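Local coordinates for protein purine nucleoside phosphorylase (Schistosoma mansoni, PDB 5KO6) that probably catalyses the reversible phosphorolysis of inosine and guanosine, releasing the purine base and ribose 1-phosphate, at residues A[37-42]-A[272-277]. Residues are numbered along the deposited sequence; the frame is centred on the assembly and turned at random.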
loop_
_atom_site.group_PDB
_atom_site.type_symbol
_atom_site.label_atom_id
_atom_site.label_comp_id
_atom_site.label_asym_id
_atom_site.label_seq_id
_atom_site.Cartn_x
_atom_site.Cartn_y
_atom_site.Cartn_z
ATOM N N LEU A 37 17.565 -21.223 6.495
ATOM C CA LEU A 37 18.069 -21.060 7.854
ATOM C C LEU A 37 17.323 -21.937 8.854
ATOM O O LEU A 37 17.246 -21.613 10.043
ATOM C CB LEU A 37 17.992 -19.592 8.272
ATOM C CG LEU A 37 18.777 -18.636 7.377
ATOM C CD1 LEU A 37 18.609 -17.237 7.962
ATOM C CD2 LEU A 37 20.240 -19.012 7.283
ATOM N N GLY A 38 16.788 -23.061 8.397
ATOM C CA GLY A 38 15.915 -23.864 9.226
ATOM C C GLY A 38 16.536 -25.074 9.886
ATOM O O GLY A 38 15.803 -25.857 10.503
ATOM N N LYS A 39 17.856 -25.235 9.819
ATOM C CA LYS A 39 18.471 -26.470 10.300
ATOM C C LYS A 39 18.266 -26.682 11.799
ATOM O O LYS A 39 18.146 -27.831 12.245
ATOM C CB LYS A 39 19.954 -26.516 9.927
ATOM C CG LYS A 39 20.631 -27.842 10.271
ATOM C CD LYS A 39 19.954 -29.010 9.553
ATOM C CE LYS A 39 20.208 -30.340 10.264
ATOM N NZ LYS A 39 21.654 -30.661 10.407
ATOM N N LEU A 40 18.217 -25.605 12.591
ATOM C CA LEU A 40 17.976 -25.762 14.026
ATOM C C LEU A 40 16.699 -26.546 14.302
ATOM O O LEU A 40 16.644 -27.322 15.264
ATOM C CB LEU A 40 17.908 -24.400 14.717
ATOM C CG LEU A 40 17.716 -24.430 16.240
ATOM C CD1 LEU A 40 18.860 -25.174 16.919
ATOM C CD2 LEU A 40 17.580 -23.022 16.798
ATOM N N ILE A 41 15.674 -26.369 13.465
ATOM C CA ILE A 41 14.418 -27.093 13.648
ATOM C C ILE A 41 14.645 -28.596 13.560
ATOM O O ILE A 41 14.015 -29.379 14.281
ATOM C CB ILE A 41 13.368 -26.610 12.631
ATOM C CG1 ILE A 41 13.141 -25.110 12.772
ATOM C CG2 ILE A 41 12.055 -27.360 12.818
ATOM C CD1 ILE A 41 12.183 -24.530 11.720
ATOM N N GLU A 42 15.546 -29.024 12.675
ATOM C CA GLU A 42 15.865 -30.441 12.553
ATOM C C GLU A 42 16.647 -30.977 13.746
ATOM O O GLU A 42 16.745 -32.200 13.901
ATOM C CB GLU A 42 16.642 -30.696 11.258
ATOM C CG GLU A 42 15.974 -31.693 10.328
ATOM C CD GLU A 42 14.678 -31.164 9.745
ATOM O OE1 GLU A 42 14.736 -30.213 8.936
ATOM O OE2 GLU A 42 13.600 -31.689 10.103
ATOM N N LEU A 272 26.643 -21.221 11.621
ATOM C CA LEU A 272 26.958 -20.227 12.643
ATOM C C LEU A 272 25.691 -19.642 13.246
ATOM O O LEU A 272 25.605 -19.447 14.463
ATOM C CB LEU A 272 27.810 -19.113 12.036
ATOM C CG LEU A 272 28.253 -17.974 12.968
ATOM C CD1 LEU A 272 29.124 -18.492 14.112
ATOM C CD2 LEU A 272 28.981 -16.904 12.187
ATOM N N LEU A 273 24.688 -19.370 12.413
ATOM C CA LEU A 273 23.442 -18.819 12.923
ATOM C C LEU A 273 22.737 -19.825 13.825
ATOM O O LEU A 273 22.175 -19.454 14.865
ATOM C CB LEU A 273 22.554 -18.423 11.748
ATOM C CG LEU A 273 21.245 -17.758 12.126
ATOM C CD1 LEU A 273 21.515 -16.426 12.796
ATOM C CD2 LEU A 273 20.404 -17.565 10.889
ATOM N N GLN A 274 22.788 -21.105 13.454
ATOM C CA GLN A 274 22.197 -22.153 14.279
ATOM C C GLN A 274 22.845 -22.191 15.654
ATOM O O GLN A 274 22.150 -22.254 16.677
ATOM C CB GLN A 274 22.349 -23.501 13.569
ATOM C CG GLN A 274 21.901 -24.700 14.373
ATOM C CD GLN A 274 22.138 -26.002 13.627
ATOM O OE1 GLN A 274 22.457 -25.998 12.438
ATOM N NE2 GLN A 274 21.987 -27.119 14.324
ATOM N N MET A 275 24.178 -22.142 15.700
ATOM C CA MET A 275 24.878 -22.184 16.979
ATOM C C MET A 275 24.567 -20.947 17.815
ATOM O O MET A 275 24.370 -21.037 19.033
ATOM C CB MET A 275 26.376 -22.281 16.725
ATOM C CG MET A 275 27.161 -22.494 17.981
ATOM S SD MET A 275 28.750 -21.683 17.862
ATOM C CE MET A 275 28.192 -19.972 17.778
ATOM N N TRP A 276 24.536 -19.783 17.170
ATOM C CA TRP A 276 24.211 -18.533 17.847
ATOM C C TRP A 276 22.828 -18.597 18.475
ATOM O O TRP A 276 22.653 -18.289 19.662
ATOM C CB TRP A 276 24.252 -17.422 16.803
ATOM C CG TRP A 276 24.229 -16.013 17.303
ATOM C CD1 TRP A 276 24.397 -15.566 18.588
ATOM C CD2 TRP A 276 24.043 -14.856 16.491
ATOM N NE1 TRP A 276 24.321 -14.187 18.616
ATOM C CE2 TRP A 276 24.108 -13.732 17.338
ATOM C CE3 TRP A 276 23.827 -14.661 15.120
ATOM C CZ2 TRP A 276 23.960 -12.431 16.859
ATOM C CZ3 TRP A 276 23.681 -13.368 14.647
ATOM C CH2 TRP A 276 23.748 -12.273 15.510
ATOM N N PHE A 277 21.829 -18.997 17.688
ATOM C CA PHE A 277 20.462 -19.049 18.199
ATOM C C PHE A 277 20.290 -20.137 19.251
ATOM O O PHE A 277 19.520 -19.956 20.196
ATOM C CB PHE A 277 19.448 -19.174 17.058
ATOM C CG PHE A 277 18.956 -17.851 16.565
ATOM C CD1 PHE A 277 19.850 -16.882 16.148
ATOM C CD2 PHE A 277 17.611 -17.558 16.553
ATOM C CE1 PHE A 277 19.403 -15.647 15.712
ATOM C CE2 PHE A 277 17.161 -16.326 16.110
ATOM C CZ PHE A 277 18.064 -15.373 15.710
HETATM O O HOH W 1 22.659 -29.635 12.357
#
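Leu-40 and Gln-274 both leave the backbone with CG anti to N, chi1 being -178° in the leucine and 174° in the glutamine, whose chain stays extended beyond CG; these torsions set the glutamine CG against CB and CD1 of Leu-40. The glutamine reaches straight across the gap between the short helical turn 39-42 and helix 272-277, where the CA atoms of Leu-40 and Gln-274 approach to 5.6 Å. Its methylene CG rests 4.0 Å from CD1 of Leu-40 and equally close to CB, and its amide extends beyond the leucine to the aliphatic base of Lys-39. There OE1 of Gln-274 lies 3.4 Å from CG of Lys-39, a van der Waals contact with the chain rather than with the ammonium. A water accepts a long bond from NE2 of Gln-274, at 3.3 Å; it also lies implausibly close to NZ of Lys-39, so a water bridge between the two side chains is doubtful. Deeper in, the interface is wholly apolar. Leu-37 crosses Leu-273 at about a right angle, and its CD1 presses on CD2 of Leu-273 at 3.4 Å, closer than usual for two methyl groups. The other methyl of Leu-40, CD2, touches CB of Phe-277 more loosely, at 4.3 Å. Leu-37 and Phe-277 both continue onto Thr-116 of strand 112-121, and they also reach Leu-242 and Val-240, respectively, of strand 236-246. Through these two residues the turn following strand 29-32 and the long C-terminal helix 259-283 both lie against the central sheet of the phosphorylase fold.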